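PDB 5UX5: BIFUNCTIONAL PROTEIN Proline utilization A (PutA) from Corynebacterium freiburgense, which catalyses the two-step oxidation of proline to glutamate, pairing an FAD-dependent proline dehydrogenase with an NAD-dependent aldehyde dehydrogenase in one chain. Local coordinates for residues A[637-641]-A[642-646]. Sequence-based numbering, arbitrary orientation.
Sequences AGIGE and DLVQL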
loop_
_atom_site.group_PDB
_atom_site.type_symbol
_atom_site.label_atom_id
_atom_site.label_comp_id
_atom_site.label_asym_id
_atom_site.label_seq_id
_atom_site.Cartn_x
_atom_site.Cartn_y
_atom_site.Cartn_z
ATOM N N ALA A 637 8.031 -27.416 7.355
ATOM C CA ALA A 637 6.698 -27.434 7.947
ATOM C C ALA A 637 6.082 -28.821 8.028
ATOM O O ALA A 637 5.060 -28.980 8.700
ATOM C CB ALA A 637 5.755 -26.524 7.162
ATOM N N GLY A 638 6.673 -29.818 7.378
ATOM C CA GLY A 638 6.102 -31.145 7.334
ATOM C C GLY A 638 5.404 -31.474 6.037
ATOM O O GLY A 638 4.855 -32.575 5.914
ATOM N N ILE A 639 5.409 -30.563 5.066
ATOM C CA ILE A 639 4.769 -30.809 3.780
ATOM C C ILE A 639 5.816 -31.470 2.895
ATOM O O ILE A 639 6.621 -30.804 2.247
ATOM C CB ILE A 639 4.234 -29.528 3.167
ATOM C CG1 ILE A 639 3.249 -28.862 4.139
ATOM C CG2 ILE A 639 3.621 -29.847 1.823
ATOM C CD1 ILE A 639 2.915 -27.425 3.801
ATOM N N GLY A 640 5.814 -32.802 2.879
ATOM C CA GLY A 640 6.860 -33.578 2.237
ATOM C C GLY A 640 6.548 -33.943 0.792
ATOM O O GLY A 640 5.579 -33.475 0.188
ATOM N N GLU A 641 7.384 -34.830 0.239
ATOM C CA GLU A 641 7.237 -35.189 -1.169
ATOM C C GLU A 641 6.006 -36.038 -1.458
ATOM O O GLU A 641 5.660 -36.191 -2.630
ATOM C CB GLU A 641 8.478 -35.915 -1.673
ATOM C CG GLU A 641 9.709 -35.041 -1.748
ATOM C CD GLU A 641 10.891 -35.768 -2.346
ATOM O OE1 GLU A 641 10.812 -37.012 -2.475
ATOM O OE2 GLU A 641 11.896 -35.099 -2.685
ATOM N N ASP A 642 5.325 -36.565 -0.442
ATOM C CA ASP A 642 4.041 -37.232 -0.642
ATOM C C ASP A 642 2.873 -36.260 -0.696
ATOM O O ASP A 642 1.726 -36.691 -0.865
ATOM C CB ASP A 642 3.807 -38.257 0.466
ATOM C CG ASP A 642 4.117 -37.705 1.852
ATOM O OD1 ASP A 642 4.649 -36.571 1.944
ATOM O OD2 ASP A 642 3.838 -38.416 2.847
ATOM N N LEU A 643 3.130 -34.967 -0.576
ATOM C CA LEU A 643 2.079 -33.963 -0.526
ATOM C C LEU A 643 2.213 -32.924 -1.619
ATOM O O LEU A 643 1.240 -32.610 -2.309
ATOM C CB LEU A 643 2.119 -33.254 0.826
ATOM C CG LEU A 643 1.003 -33.501 1.821
ATOM C CD1 LEU A 643 1.236 -32.487 2.894
ATOM C CD2 LEU A 643 -0.346 -33.306 1.168
ATOM N N VAL A 644 3.396 -32.346 -1.752
ATOM C CA VAL A 644 3.705 -31.331 -2.740
ATOM C C VAL A 644 4.974 -31.736 -3.457
ATOM O O VAL A 644 5.931 -32.186 -2.822
ATOM C CB VAL A 644 3.874 -29.958 -2.077
ATOM C CG1 VAL A 644 4.553 -29.006 -3.035
ATOM C CG2 VAL A 644 2.507 -29.450 -1.641
ATOM N N GLN A 645 4.980 -31.594 -4.776
ATOM C CA GLN A 645 6.110 -32.000 -5.596
ATOM C C GLN A 645 6.464 -30.861 -6.549
ATOM O O GLN A 645 5.580 -30.301 -7.203
ATOM C CB GLN A 645 5.768 -33.293 -6.328
ATOM C CG GLN A 645 6.952 -34.055 -6.848
ATOM C CD GLN A 645 7.768 -34.711 -5.763
ATOM O OE1 GLN A 645 8.686 -34.093 -5.213
ATOM N NE2 GLN A 645 7.467 -35.968 -5.466
ATOM N N LEU A 646 7.738 -30.466 -6.555
ATOM C CA LEU A 646 8.242 -29.366 -7.375
ATOM C C LEU A 646 8.852 -29.962 -8.632
ATOM O O LEU A 646 9.785 -30.764 -8.539
ATOM C CB LEU A 646 9.291 -28.565 -6.607
ATOM C CG LEU A 646 10.019 -27.339 -7.184
ATOM C CD1 LEU A 646 9.094 -26.241 -7.598
ATOM C CD2 LEU A 646 10.966 -26.813 -6.137
#
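The carbonyl O of Gly640 takes two backbone N-H groups from beyond a type I beta turn, Leu643 N at 3.0 Å and Val644 N at 3.1 Å. The Val644 bond is nearly straight, 173° at the hydrogen, and meets the carbonyl almost end-on. Leu643 N instead sits above the carbonyl plane. The two bonds close the turn through Glu641 and Asp642, and the second goes to the first residue of strand 644-646.

Ile639 makes the apolar contact. Its CG2 lies anti to the backbone N, and this one methyl meets both Leu643 CD1 and Val644 CG2, each at 3.7 Å. Ile639 and Leu643 cross at about a right angle. Gln645, which also packs on Thr505 and Leu509 of helix 499-511, bends at chi2 (71°), so that its amide crosses the Glu641 side chain at a slant. Gln645 OE1 lies 3.7 Å from Glu641 CG, a packing contact, with carboxylate and amide planes 70° apart.

Gly638 ends helix 624-636 in a Schellman motif, with positive phi. Arg635 of that helix hydrogen-bonds the carbonyl oxygens of Ile639 and Val644, tying both sides of the turn to the helix. Ile639 and Leu643 pack on Leu523 of helix 517-533 and Leu609 of helix 599-611. Strand 614-618, helix 624-636 and the parallel strand 644-646 form a beta-alpha-beta crossover in the Rossmann-type NAD-binding region of the aldehyde dehydrogenase; this turn leads from the helix into its second strand.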